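Local atomic coordinates of reducing-end xylose-releasing exo-oligoxylanase Rex8A (Paenibacillus barcinonensis, PDB entry 6SUD), a protein that hydrolyses linear and branched xylooligosaccharides, releasing xylose from their reducing ends, and so takes part in the breakdown of xylan. Residues Met176-Asn181 against Ala244-Thr249; Ala163-Gly168 against Arg215-Glu220; Thr237-Glu242 against Gln294-Asp299; Phe259-Ser264 against Glu313-Pro318. The protein carries 1 engineered substitution. All coordinates share one frame; numbering follows the deposited sequence.

Interaction 1: Met176-Asn181 against Ala244-Thr249; sequences MWEPSN and ANYDGT
The amide nitrogen ND2 of Asn181 stands over one face of the Tyr246 phenol ring, 3.2 Å above its plane. Asn181 ND2 lies 3.3 Å from Tyr246 CG and is displaced from the ring centre toward the rim. Amide and ring planes are 74° apart, so the two groups meet steeply and do not stack. Asn181 has chi1 at 57°, which sets CG between the backbone N and the carbonyl carbon; its OD1 accepts a hydrogen bond from the backbone N of Leu183. At the far end of the tyrosine, Tyr246 OH comes within 3.6 Å of Glu178 CB, a plain van der Waals touch. A water also sits between Tyr246 OH and Glu178 OE1, although both separations are so short that its exact position is doubtful. The other carboxylate oxygen turns back on its own segment: Ser180 OG at 2.8 Å and Ser180 N at 3.0 Å reach Glu178 OE2 from opposite faces of the carboxylate plane. Tyr246 projects from a type I turn running from Asn245 to Gly248, and this turn is braced by a bond from Asn245 ND2 to Thr249 OG1, 3.1 Å and nearly straight at 178°. Asp247 OD1 accepts from Thr249 N at 3.0 Å, an Asx turn. The contact thus joins this loop between helices to the connection of a small beta hairpin, strands 177-178 and 183-184.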
loop_
_atom_site.group_PDB
_atom_site.type_symbol
_atom_site.label_atom_id
_atom_site.label_comp_id
_atom_site.label_asym_id
_atom_site.label_seq_id
_atom_site.Cartn_x
_atom_site.Cartn_y
_atom_site.Cartn_z
ATOM N N MET A 176 -13.171 -10.835 3.635
ATOM C CA MET A 176 -11.746 -10.657 3.258
ATOM C C MET A 176 -10.843 -10.858 4.469
ATOM O O MET A 176 -9.625 -11.045 4.273
ATOM C CB MET A 176 -11.521 -9.276 2.648
ATOM C CG MET A 176 -11.885 -9.265 1.195
ATOM S SD MET A 176 -11.690 -7.630 0.499
ATOM C CE MET A 176 -12.045 -8.049 -1.208
ATOM N N TRP A 177 -11.419 -10.870 5.672
ATOM C CA TRP A 177 -10.689 -11.216 6.917
ATOM C C TRP A 177 -11.168 -12.586 7.404
ATOM O O TRP A 177 -12.382 -12.846 7.308
ATOM C CB TRP A 177 -10.873 -10.124 7.979
ATOM C CG TRP A 177 -9.867 -9.022 7.869
ATOM C CD1 TRP A 177 -8.770 -8.831 8.662
ATOM C CD2 TRP A 177 -9.845 -7.969 6.888
ATOM N NE1 TRP A 177 -8.070 -7.731 8.237
ATOM C CE2 TRP A 177 -8.710 -7.178 7.163
ATOM C CE3 TRP A 177 -10.676 -7.604 5.821
ATOM C CZ2 TRP A 177 -8.377 -6.065 6.389
ATOM C CZ3 TRP A 177 -10.351 -6.498 5.067
ATOM C CH2 TRP A 177 -9.213 -5.743 5.349
ATOM N N GLU A 178 -10.242 -13.436 7.852
ATOM C CA GLU A 178 -10.595 -14.720 8.520
ATOM C C GLU A 178 -11.052 -14.377 9.935
ATOM O O GLU A 178 -10.275 -13.826 10.710
ATOM C CB GLU A 178 -9.419 -15.697 8.490
ATOM C CG GLU A 178 -9.639 -16.960 9.318
ATOM C CD GLU A 178 -10.978 -17.665 9.141
ATOM O OE1 GLU A 178 -11.357 -17.945 7.979
ATOM O OE2 GLU A 178 -11.646 -17.938 10.178
ATOM N N PRO A 179 -12.327 -14.645 10.310
ATOM C CA PRO A 179 -12.825 -14.255 11.627
ATOM C C PRO A 179 -12.070 -14.929 12.782
ATOM O O PRO A 179 -11.952 -14.311 13.809
ATOM C CB PRO A 179 -14.301 -14.695 11.607
ATOM C CG PRO A 179 -14.636 -14.786 10.138
ATOM C CD PRO A 179 -13.364 -15.300 9.497
ATOM N N SER A 180 -11.588 -16.160 12.586
ATOM C CA SER A 180 -10.945 -16.987 13.639
ATOM C C SER A 180 -9.606 -16.387 14.093
ATOM O O SER A 180 -9.297 -16.519 15.290
ATOM C CB SER A 180 -10.793 -18.432 13.207
ATOM O OG SER A 180 -9.841 -18.581 12.163
ATOM N N ASN A 181 -8.825 -15.762 13.199
ATOM C CA ASN A 181 -7.467 -15.246 13.541
ATOM C C ASN A 181 -7.347 -13.734 13.269
ATOM O O ASN A 181 -6.258 -13.199 13.537
ATOM C CB ASN A 181 -6.374 -16.034 12.812
ATOM C CG ASN A 181 -6.563 -16.018 11.310
ATOM O OD1 ASN A 181 -7.168 -15.091 10.775
ATOM N ND2 ASN A 181 -6.109 -17.061 10.633
ATOM N N ALA A 244 1.916 -16.127 2.215
ATOM C CA ALA A 244 2.268 -16.819 3.472
ATOM C C ALA A 244 1.028 -17.488 4.056
ATOM O O ALA A 244 -0.067 -16.933 3.917
ATOM C CB ALA A 244 2.868 -15.845 4.449
ATOM N N ASN A 245 1.231 -18.643 4.686
ATOM C CA ASN A 245 0.231 -19.322 5.546
ATOM C C ASN A 245 -0.116 -18.424 6.740
ATOM O O ASN A 245 0.645 -17.475 7.040
ATOM C CB ASN A 245 0.770 -20.677 6.000
ATOM C CG ASN A 245 0.999 -21.614 4.835
ATOM O OD1 ASN A 245 0.128 -21.753 3.988
ATOM N ND2 ASN A 245 2.158 -22.247 4.775
ATOM N N TYR A 246 -1.205 -18.751 7.442
ATOM C CA TYR A 246 -1.673 -18.011 8.637
ATOM C C TYR A 246 -0.608 -18.077 9.736
ATOM O O TYR A 246 -0.621 -17.192 10.603
ATOM C CB TYR A 246 -3.023 -18.556 9.113
ATOM C CG TYR A 246 -4.204 -18.233 8.226
ATOM C CD1 TYR A 246 -4.290 -17.035 7.529
ATOM C CD2 TYR A 246 -5.267 -19.115 8.110
ATOM C CE1 TYR A 246 -5.379 -16.737 6.719
ATOM C CE2 TYR A 246 -6.368 -18.826 7.314
ATOM C CZ TYR A 246 -6.425 -17.635 6.613
ATOM O OH TYR A 246 -7.520 -17.343 5.846
ATOM N N ASP A 247 0.281 -19.081 9.695
ATOM C CA ASP A 247 1.367 -19.287 10.693
ATOM C C ASP A 247 2.639 -18.525 10.283
ATOM O O ASP A 247 3.620 -18.573 11.051
ATOM C CB ASP A 247 1.631 -20.781 10.920
ATOM C CG ASP A 247 2.337 -21.526 9.796
ATOM O OD1 ASP A 247 2.726 -20.885 8.794
ATOM O OD2 ASP A 247 2.523 -22.764 9.941
ATOM N N GLY A 248 2.645 -17.850 9.128
ATOM C CA GLY A 248 3.756 -16.971 8.710
ATOM C C GLY A 248 4.712 -17.647 7.736
ATOM O O GLY A 248 5.454 -16.915 7.054
ATOM N N THR A 249 4.704 -18.979 7.638
ATOM C CA THR A 249 5.563 -19.736 6.676
ATOM C C THR A 249 5.093 -19.479 5.243
ATOM O O THR A 249 3.909 -19.221 4.997
ATOM C CB THR A 249 5.590 -21.247 6.948
ATOM O OG1 THR A 249 4.252 -21.738 7.050
ATOM C CG2 THR A 249 6.374 -21.613 8.190
HETATM O O HOH W 1 -9.671 -18.608 6.359
#

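Interaction 2: Ala163-Gly168 against Arg215-Glu220; sequences ACLHQG and RTFWKE
Leu165 pushes both of its methyl groups against the neighbouring aromatic side chains Phe217 and Trp218, and this small apolar cluster is the dense part of the contact. Leu165 CD2 lies 3.5 Å from Phe217 CE1, while Leu165 CD1 is 3.7 Å from Phe217 CD1 and also 3.8 Å from Trp218 NE1. The leucine branch point takes part too, with Leu165 CG 3.9 Å from Trp218 CZ2. Phe217 reaches the leucine because its CG lies opposite the backbone N (chi1 180°), swinging the ring off the helix toward the other segment. Replacing Phe217 by an alanine would probably open a gap beside the two leucine methyls and leave Leu165 freer to turn, with Trp218 as its remaining neighbour in segment 215-220. The backbones stay well apart, Leu165 CA and Phe217 CA being 9.0 Å from each other, and side chains alone bridge the space. Inward, the cluster continues through Trp177, whose ring meets that of Trp218 edge-to-face. The outer side is looser: Thr216 and Lys219 are exposed, Gly168 likewise, and Lys219 makes a long, weak ion pair with Glu204. With helix 153-170 and helix 215-232 joined by aliphatic-aromatic packing, the arrangement is consistent with the helix-on-helix layers of the (alpha/alpha)6 barrel of glycoside hydrolase family 8.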
loop_
_atom_site.group_PDB
_atom_site.type_symbol
_atom_site.label_atom_id
_atom_site.label_comp_id
_atom_site.label_asym_id
_atom_site.label_seq_id
_atom_site.Cartn_x
_atom_site.Cartn_y
_atom_site.Cartn_z
ATOM N N ALA A 163 -18.722 -4.940 4.003
ATOM C CA ALA A 163 -18.652 -6.117 3.109
ATOM C C ALA A 163 -17.393 -6.927 3.455
ATOM O O ALA A 163 -17.477 -8.161 3.546
ATOM C CB ALA A 163 -18.698 -5.687 1.669
ATOM N N CYS A 164 -16.270 -6.255 3.721
ATOM C CA CYS A 164 -14.978 -6.906 4.063
ATOM C C CYS A 164 -15.151 -7.882 5.232
ATOM O O CYS A 164 -14.492 -8.929 5.224
ATOM C CB CYS A 164 -13.925 -5.878 4.437
ATOM S SG CYS A 164 -13.286 -4.994 2.992
ATOM N N LEU A 165 -15.975 -7.543 6.225
ATOM C CA LEU A 165 -16.140 -8.406 7.419
ATOM C C LEU A 165 -17.393 -9.281 7.320
ATOM O O LEU A 165 -17.368 -10.355 7.941
ATOM C CB LEU A 165 -16.183 -7.544 8.681
ATOM C CG LEU A 165 -14.936 -6.706 8.949
ATOM C CD1 LEU A 165 -14.999 -6.123 10.352
ATOM C CD2 LEU A 165 -13.660 -7.527 8.753
ATOM N N HIS A 166 -18.422 -8.866 6.576
ATOM C CA HIS A 166 -19.779 -9.464 6.686
ATOM C C HIS A 166 -20.292 -10.027 5.360
ATOM O O HIS A 166 -21.477 -10.415 5.330
ATOM C CB HIS A 166 -20.752 -8.421 7.239
ATOM C CG HIS A 166 -20.368 -7.924 8.588
ATOM N ND1 HIS A 166 -20.412 -8.732 9.709
ATOM C CD2 HIS A 166 -19.937 -6.716 9.000
ATOM C CE1 HIS A 166 -20.027 -8.029 10.763
ATOM N NE2 HIS A 166 -19.737 -6.792 10.351
ATOM N N GLN A 167 -19.459 -10.086 4.316
ATOM C CA GLN A 167 -19.863 -10.630 2.991
ATOM C C GLN A 167 -20.454 -12.038 3.164
ATOM O O GLN A 167 -21.426 -12.330 2.446
ATOM C CB GLN A 167 -18.689 -10.640 2.009
ATOM C CG GLN A 167 -19.078 -10.967 0.579
ATOM C CD GLN A 167 -19.845 -9.858 -0.096
ATOM O OE1 GLN A 167 -21.079 -9.797 -0.031
ATOM N NE2 GLN A 167 -19.122 -8.974 -0.769
ATOM N N GLY A 168 -19.911 -12.874 4.056
ATOM C CA GLY A 168 -20.382 -14.262 4.251
ATOM C C GLY A 168 -21.822 -14.338 4.738
ATOM O O GLY A 168 -22.436 -15.409 4.604
ATOM N N ARG A 215 -15.808 -1.984 15.409
ATOM C CA ARG A 215 -14.600 -1.268 15.905
ATOM C C ARG A 215 -13.726 -2.193 16.760
ATOM O O ARG A 215 -12.489 -2.114 16.610
ATOM C CB ARG A 215 -14.999 0.037 16.590
ATOM C CG ARG A 215 -15.437 1.082 15.576
ATOM C CD ARG A 215 -15.760 2.432 16.154
ATOM N NE ARG A 215 -16.394 3.248 15.138
ATOM C CZ ARG A 215 -17.016 4.394 15.370
ATOM N NH1 ARG A 215 -17.062 4.886 16.595
ATOM N NH2 ARG A 215 -17.569 5.060 14.371
ATOM N N THR A 216 -14.318 -3.056 17.594
ATOM C CA THR A 216 -13.564 -4.036 18.420
ATOM C C THR A 216 -12.746 -4.957 17.509
ATOM O O THR A 216 -11.549 -5.144 17.793
ATOM C CB THR A 216 -14.477 -4.845 19.345
ATOM O OG1 THR A 216 -14.980 -3.926 20.315
ATOM C CG2 THR A 216 -13.756 -5.977 20.042
ATOM N N PHE A 217 -13.358 -5.492 16.451
ATOM C CA PHE A 217 -12.682 -6.394 15.486
ATOM C C PHE A 217 -11.447 -5.696 14.899
ATOM O O PHE A 217 -10.367 -6.313 14.824
ATOM C CB PHE A 217 -13.599 -6.823 14.345
ATOM C CG PHE A 217 -12.888 -7.731 13.381
ATOM C CD1 PHE A 217 -12.130 -7.203 12.348
ATOM C CD2 PHE A 217 -12.939 -9.108 13.531
ATOM C CE1 PHE A 217 -11.459 -8.036 11.465
ATOM C CE2 PHE A 217 -12.280 -9.940 12.636
ATOM C CZ PHE A 217 -11.529 -9.401 11.613
ATOM N N TRP A 218 -11.601 -4.445 14.472
ATOM C CA TRP A 218 -10.516 -3.695 13.777
ATOM C C TRP A 218 -9.347 -3.466 14.737
ATOM O O TRP A 218 -8.183 -3.554 14.277
ATOM C CB TRP A 218 -11.030 -2.389 13.165
ATOM C CG TRP A 218 -11.814 -2.613 11.911
ATOM C CD1 TRP A 218 -13.093 -2.221 11.650
ATOM C CD2 TRP A 218 -11.353 -3.294 10.733
ATOM N NE1 TRP A 218 -13.459 -2.608 10.388
ATOM C CE2 TRP A 218 -12.417 -3.278 9.807
ATOM C CE3 TRP A 218 -10.149 -3.910 10.370
ATOM C CZ2 TRP A 218 -12.309 -3.856 8.544
ATOM C CZ3 TRP A 218 -10.045 -4.475 9.119
ATOM C CH2 TRP A 218 -11.112 -4.451 8.222
ATOM N N LYS A 219 -9.637 -3.227 16.022
ATOM C CA LYS A 219 -8.574 -3.083 17.051
ATOM C C LYS A 219 -7.849 -4.429 17.203
ATOM O O LYS A 219 -6.607 -4.408 17.310
ATOM C CB LYS A 219 -9.110 -2.547 18.383
ATOM C CG LYS A 219 -8.028 -2.184 19.400
ATOM C CD LYS A 219 -7.001 -1.181 18.891
ATOM C CE LYS A 219 -5.919 -0.841 19.891
ATOM N NZ LYS A 219 -6.217 0.416 20.613
ATOM N N GLU A 220 -8.573 -5.550 17.190
ATOM C CA GLU A 220 -7.963 -6.904 17.317
ATOM C C GLU A 220 -7.145 -7.205 16.054
ATOM O O GLU A 220 -6.075 -7.829 16.182
ATOM C CB GLU A 220 -9.032 -7.971 17.556
ATOM C CG GLU A 220 -9.842 -7.725 18.813
ATOM C CD GLU A 220 -11.040 -8.635 19.018
ATOM O OE1 GLU A 220 -11.505 -9.255 18.041
ATOM O OE2 GLU A 220 -11.507 -8.727 20.167
#

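Interaction 3: Thr237-Glu242 against Gln294-Asp299; sequences TGLSPE and QAFFSD
Segment 237-242 is irregular chain, Gln294 to Phe296 are helical, and the backbones come nearest where Thr237 CA lies 5.7 Å from Phe296 CA. Gly238 has a positive phi, which favours glycine, and around it the chain makes an ST turn: Leu239 N donates to Thr237 OG1 over 3.2 Å at 167°. The same hydroxyl is hydrogen-bonded to Ile310 O. Phe296 CG is anti to the backbone N (chi1 -177°), which lays the ring alongside Thr237: Phe296 CB rests 3.6 Å from Thr237 O and Phe296 CD1 3.9 Å from Thr237 CB. The contact is buried and joins the loop after helix 215-232 to the end region of helix 285-297 in the helical family 8 fold. Leu239 crosses Phe296 at about a right angle and puts one methyl over the ring in a CH-pi contact, Leu239 CD1 standing 4.1 Å from the Phe296 centroid and 17° off the normal. Leu239 CD2 touches Phe297 CE2 at 3.7 Å. A serine in place of Phe296 has no ring, and this would probably leave Leu239 CD1 without its CH-pi partner and open a gap beside Thr237. Phe297 packs on Leu325 and Phe344, and the rings of Tyr308 and Phe296 form an edge-to-face pair.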
loop_
_atom_site.group_PDB
_atom_site.type_symbol
_atom_site.label_atom_id
_atom_site.label_comp_id
_atom_site.label_asym_id
_atom_site.label_seq_id
_atom_site.Cartn_x
_atom_site.Cartn_y
_atom_site.Cartn_z
ATOM N N THR A 237 17.407 -11.949 7.742
ATOM C CA THR A 237 17.457 -11.102 6.521
ATOM C C THR A 237 16.381 -10.008 6.560
ATOM O O THR A 237 16.568 -8.993 5.890
ATOM C CB THR A 237 17.272 -11.998 5.295
ATOM O OG1 THR A 237 15.943 -12.506 5.447
ATOM C CG2 THR A 237 18.290 -13.118 5.203
ATOM N N GLY A 238 15.296 -10.226 7.308
ATOM C CA GLY A 238 14.111 -9.346 7.347
ATOM C C GLY A 238 13.208 -9.525 6.132
ATOM O O GLY A 238 12.200 -8.800 6.059
ATOM N N LEU A 239 13.555 -10.440 5.218
ATOM C CA LEU A 239 12.774 -10.695 3.981
ATOM C C LEU A 239 11.554 -11.555 4.303
ATOM O O LEU A 239 11.639 -12.429 5.179
ATOM C CB LEU A 239 13.615 -11.440 2.944
ATOM C CG LEU A 239 14.941 -10.804 2.542
ATOM C CD1 LEU A 239 15.669 -11.722 1.595
ATOM C CD2 LEU A 239 14.749 -9.434 1.914
ATOM N N SER A 240 10.523 -11.396 3.486
ATOM C CA SER A 240 9.212 -12.058 3.637
ATOM C C SER A 240 8.800 -12.646 2.299
ATOM O O SER A 240 9.243 -12.192 1.236
ATOM C CB SER A 240 8.207 -11.096 4.132
ATOM O OG SER A 240 8.168 -9.950 3.293
ATOM N N PRO A 241 7.938 -13.677 2.325
ATOM C CA PRO A 241 7.411 -14.271 1.102
ATOM C C PRO A 241 6.244 -13.450 0.547
ATOM O O PRO A 241 5.624 -12.719 1.307
ATOM C CB PRO A 241 6.978 -15.651 1.591
ATOM C CG PRO A 241 6.498 -15.401 3.001
ATOM C CD PRO A 241 7.407 -14.314 3.540
ATOM N N GLU A 242 5.987 -13.565 -0.760
ATOM C CA GLU A 242 4.833 -12.872 -1.390
ATOM C C GLU A 242 3.544 -13.421 -0.765
ATOM O O GLU A 242 2.737 -12.604 -0.310
ATOM C CB GLU A 242 4.892 -12.979 -2.910
ATOM C CG GLU A 242 5.995 -12.113 -3.488
ATOM C CD GLU A 242 6.038 -12.065 -4.998
ATOM O OE1 GLU A 242 6.404 -13.109 -5.614
ATOM O OE2 GLU A 242 5.685 -10.992 -5.553
ATOM N N GLN A 294 17.454 -3.381 5.788
ATOM C CA GLN A 294 18.422 -2.372 5.262
ATOM C C GLN A 294 19.838 -2.956 5.276
ATOM O O GLN A 294 20.560 -2.759 4.314
ATOM C CB GLN A 294 18.350 -1.059 6.036
ATOM C CG GLN A 294 17.194 -0.182 5.581
ATOM C CD GLN A 294 17.243 1.199 6.182
ATOM O OE1 GLN A 294 17.969 1.469 7.143
ATOM N NE2 GLN A 294 16.479 2.099 5.588
ATOM N N ALA A 295 20.225 -3.637 6.352
ATOM C CA ALA A 295 21.511 -4.361 6.437
ATOM C C ALA A 295 21.607 -5.354 5.270
ATOM O O ALA A 295 22.685 -5.409 4.635
ATOM C CB ALA A 295 21.636 -5.040 7.774
ATOM N N PHE A 296 20.531 -6.106 4.981
ATOM C CA PHE A 296 20.533 -7.131 3.902
ATOM C C PHE A 296 20.893 -6.472 2.566
ATOM O O PHE A 296 21.690 -7.062 1.841
ATOM C CB PHE A 296 19.213 -7.901 3.773
ATOM C CG PHE A 296 19.281 -8.978 2.716
ATOM C CD1 PHE A 296 19.893 -10.205 2.963
ATOM C CD2 PHE A 296 18.791 -8.741 1.450
ATOM C CE1 PHE A 296 19.978 -11.166 1.963
ATOM C CE2 PHE A 296 18.908 -9.685 0.440
ATOM C CZ PHE A 296 19.483 -10.905 0.707
ATOM N N PHE A 297 20.380 -5.277 2.277
ATOM C CA PHE A 297 20.550 -4.610 0.955
ATOM C C PHE A 297 21.654 -3.546 0.994
ATOM O O PHE A 297 21.844 -2.873 -0.034
ATOM C CB PHE A 297 19.221 -4.027 0.470
ATOM C CG PHE A 297 18.290 -5.108 -0.006
ATOM C CD1 PHE A 297 18.586 -5.849 -1.137
ATOM C CD2 PHE A 297 17.158 -5.437 0.726
ATOM C CE1 PHE A 297 17.745 -6.864 -1.564
ATOM C CE2 PHE A 297 16.329 -6.461 0.307
ATOM C CZ PHE A 297 16.624 -7.182 -0.828
ATOM N N SER A 298 22.385 -3.411 2.101
ATOM C CA SER A 298 23.327 -2.279 2.307
ATOM C C SER A 298 24.412 -2.272 1.220
ATOM O O SER A 298 24.723 -1.173 0.727
ATOM C CB SER A 298 23.918 -2.286 3.679
ATOM O OG SER A 298 24.625 -3.479 3.922
ATOM N N ASP A 299 24.946 -3.445 0.857
ATOM C CA ASP A 299 26.097 -3.572 -0.079
ATOM C C ASP A 299 25.660 -4.128 -1.433
ATOM O O ASP A 299 26.541 -4.670 -2.157
ATOM C CB ASP A 299 27.160 -4.534 0.455
ATOM C CG ASP A 299 28.014 -3.943 1.553
ATOM O OD1 ASP A 299 28.117 -2.707 1.605
ATOM O OD2 ASP A 299 28.588 -4.727 2.326
#

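Interaction 4: Phe259-Ser264 against Glu313-Pro318; sequences FRHFYS and EPFNEP
Phe315 sets the edge of its ring over the imidazole face of His261, a T-shaped pair with centroids 4.8 Å apart and planes at 65°. The phenyl tip does the touching: Phe315 CZ stands above the middle of the imidazole, 3.6 Å from both His261 CD2 and NE2. Arg260 CB lies over the opposite face, so the imidazole is sandwiched, and a weak hydrogen bond joins His261 NE2 to Asp258 OD2. This surface contact joins the loop before helix 268-280 to strand 314-315 beside the xylose-binding cleft of the family 8 enzyme, where Ser264 touches a bound xylose. Nearer the cleft, Tyr263 OH is 3.4 Å from Glu317 OE2 and 3.8 Å from Pro318 O, the carbonyl oxygen lying at the edge of the phenol ring. Glu317 extends fully to get there, with CG opposite the backbone N at chi1 178°. Arg307 serves both: it forms a salt bridge with Glu317 OE1 and a cation-pi contact with Tyr263, which also touches Ala320, the engineered alanine.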
loop_
_atom_site.group_PDB
_atom_site.type_symbol
_atom_site.label_atom_id
_atom_site.label_comp_id
_atom_site.label_asym_id
_atom_site.label_seq_id
_atom_site.Cartn_x
_atom_site.Cartn_y
_atom_site.Cartn_z
ATOM N N PHE A 259 5.121 -18.117 -5.179
ATOM C CA PHE A 259 5.081 -16.834 -4.432
ATOM C C PHE A 259 5.792 -17.024 -3.088
ATOM O O PHE A 259 5.572 -16.259 -2.158
ATOM C CB PHE A 259 3.633 -16.338 -4.350
ATOM C CG PHE A 259 3.092 -15.916 -5.691
ATOM C CD1 PHE A 259 3.291 -14.623 -6.153
ATOM C CD2 PHE A 259 2.404 -16.808 -6.500
ATOM C CE1 PHE A 259 2.830 -14.234 -7.402
ATOM C CE2 PHE A 259 1.928 -16.414 -7.743
ATOM C CZ PHE A 259 2.140 -15.130 -8.188
ATOM N N ARG A 260 6.669 -18.021 -3.006
ATOM C CA ARG A 260 7.360 -18.385 -1.740
ATOM C C ARG A 260 8.526 -17.447 -1.449
ATOM O O ARG A 260 9.062 -17.513 -0.335
ATOM C CB ARG A 260 7.871 -19.819 -1.833
ATOM C CG ARG A 260 6.745 -20.839 -1.853
ATOM C CD ARG A 260 7.266 -22.262 -1.917
ATOM N NE ARG A 260 8.036 -22.422 -3.143
ATOM C CZ ARG A 260 8.735 -23.502 -3.482
ATOM N NH1 ARG A 260 8.785 -24.552 -2.679
ATOM N NH2 ARG A 260 9.401 -23.517 -4.623
ATOM N N HIS A 261 8.918 -16.627 -2.424
ATOM C CA HIS A 261 10.207 -15.896 -2.397
ATOM C C HIS A 261 9.990 -14.398 -2.228
ATOM O O HIS A 261 8.829 -13.939 -2.271
ATOM C CB HIS A 261 11.002 -16.216 -3.654
ATOM C CG HIS A 261 11.099 -17.680 -3.880
ATOM N ND1 HIS A 261 11.744 -18.520 -2.986
ATOM C CD2 HIS A 261 10.618 -18.465 -4.868
ATOM C CE1 HIS A 261 11.668 -19.763 -3.426
ATOM N NE2 HIS A 261 10.992 -19.754 -4.586
ATOM N N PHE A 262 11.099 -13.669 -2.061
ATOM C CA PHE A 262 11.101 -12.196 -1.918
ATOM C C PHE A 262 11.133 -11.573 -3.315
ATOM O O PHE A 262 12.187 -11.597 -3.980
ATOM C CB PHE A 262 12.260 -11.736 -1.037
ATOM C CG PHE A 262 12.205 -10.267 -0.707
ATOM C CD1 PHE A 262 11.344 -9.788 0.272
ATOM C CD2 PHE A 262 12.987 -9.361 -1.392
ATOM C CE1 PHE A 262 11.297 -8.432 0.578
ATOM C CE2 PHE A 262 12.923 -8.010 -1.107
ATOM C CZ PHE A 262 12.080 -7.542 -0.121
ATOM N N TYR A 263 9.977 -11.063 -3.735
ATOM C CA TYR A 263 9.707 -10.429 -5.050
ATOM C C TYR A 263 8.645 -9.338 -4.835
ATOM O O TYR A 263 8.266 -9.076 -3.693
ATOM C CB TYR A 263 9.265 -11.485 -6.064
ATOM C CG TYR A 263 9.607 -11.202 -7.509
ATOM C CD1 TYR A 263 10.921 -11.012 -7.907
ATOM C CD2 TYR A 263 8.618 -11.163 -8.481
ATOM C CE1 TYR A 263 11.242 -10.773 -9.236
ATOM C CE2 TYR A 263 8.924 -10.925 -9.814
ATOM C CZ TYR A 263 10.239 -10.732 -10.190
ATOM O OH TYR A 263 10.519 -10.497 -11.506
ATOM N N SER A 264 8.149 -8.761 -5.929
ATOM C CA SER A 264 7.377 -7.485 -6.024
ATOM C C SER A 264 6.403 -7.238 -4.859
ATOM O O SER A 264 6.485 -6.157 -4.276
ATOM C CB SER A 264 6.646 -7.448 -7.326
ATOM O OG SER A 264 7.549 -7.676 -8.391
ATOM N N GLU A 313 19.147 -16.233 -0.385
ATOM C CA GLU A 313 19.862 -16.862 -1.526
ATOM C C GLU A 313 19.372 -16.172 -2.794
ATOM O O GLU A 313 18.170 -16.154 -3.058
ATOM C CB GLU A 313 19.639 -18.373 -1.522
ATOM C CG GLU A 313 20.174 -19.048 -0.273
ATOM C CD GLU A 313 21.688 -19.149 -0.191
ATOM O OE1 GLU A 313 22.212 -20.269 -0.407
ATOM O OE2 GLU A 313 22.344 -18.133 0.133
ATOM N N PRO A 314 20.272 -15.545 -3.587
ATOM C CA PRO A 314 19.867 -14.840 -4.797
ATOM C C PRO A 314 19.543 -15.833 -5.921
ATOM O O PRO A 314 20.255 -16.822 -6.071
ATOM C CB PRO A 314 21.089 -13.977 -5.181
ATOM C CG PRO A 314 22.278 -14.626 -4.477
ATOM C CD PRO A 314 21.729 -15.523 -3.387
ATOM N N PHE A 315 18.477 -15.556 -6.669
ATOM C CA PHE A 315 18.200 -16.186 -7.986
ATOM C C PHE A 315 19.042 -15.463 -9.037
ATOM O O PHE A 315 19.546 -14.362 -8.775
ATOM C CB PHE A 315 16.726 -16.079 -8.382
ATOM C CG PHE A 315 15.778 -16.920 -7.573
ATOM C CD1 PHE A 315 15.542 -16.633 -6.236
ATOM C CD2 PHE A 315 15.090 -17.971 -8.156
ATOM C CE1 PHE A 315 14.657 -17.402 -5.499
ATOM C CE2 PHE A 315 14.199 -18.734 -7.418
ATOM C CZ PHE A 315 13.994 -18.450 -6.088
ATOM N N ASN A 316 19.191 -16.066 -10.211
ATOM C CA ASN A 316 19.881 -15.401 -11.347
ATOM C C ASN A 316 18.975 -14.270 -11.859
ATOM O O ASN A 316 19.484 -13.198 -12.260
ATOM C CB ASN A 316 20.283 -16.436 -12.393
ATOM C CG ASN A 316 21.366 -17.347 -11.857
ATOM O OD1 ASN A 316 22.386 -16.869 -11.355
ATOM N ND2 ASN A 316 21.137 -18.646 -11.910
ATOM N N GLU A 317 17.669 -14.493 -11.781
ATOM C CA GLU A 317 16.597 -13.580 -12.257
ATOM C C GLU A 317 16.697 -12.227 -11.553
ATOM O O GLU A 317 16.819 -12.168 -10.330
ATOM C CB GLU A 317 15.265 -14.275 -11.987
ATOM C CG GLU A 317 14.048 -13.469 -12.373
ATOM C CD GLU A 317 12.751 -14.133 -11.950
ATOM O OE1 GLU A 317 12.815 -15.160 -11.248
ATOM O OE2 GLU A 317 11.690 -13.621 -12.309
ATOM N N PRO A 318 16.610 -11.099 -12.296
ATOM C CA PRO A 318 16.618 -9.765 -11.697
ATOM C C PRO A 318 15.264 -9.424 -11.064
ATOM O O PRO A 318 14.281 -10.006 -11.454
ATOM C CB PRO A 318 16.844 -8.850 -12.905
ATOM C CG PRO A 318 16.111 -9.577 -14.008
ATOM C CD PRO A 318 16.430 -11.039 -13.758
#

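From the N terminus, interaction 2 opens first, at 163-168, and interaction 1 opens soon after at 176-181. The chain closes interaction 2 at 215-220, then opens interaction 3 at 237-242 before closing interaction 1 at 244-249; interaction 4 opens at 259-264, and 294-299 and 313-318 close interactions 3 and 4. Each loop therefore crosses the next and none nests; interaction 2 is in series with 3 and 4, and interaction 1 with 4. A probable hydrogen bond from Met176 N to Cys164 O (2.8 Å) ties helix 153-170 to the hairpin. Another, Glu242 N to His261 O (3.2 Å), joins two parts of the long loop between helices 215-232 and 268-280.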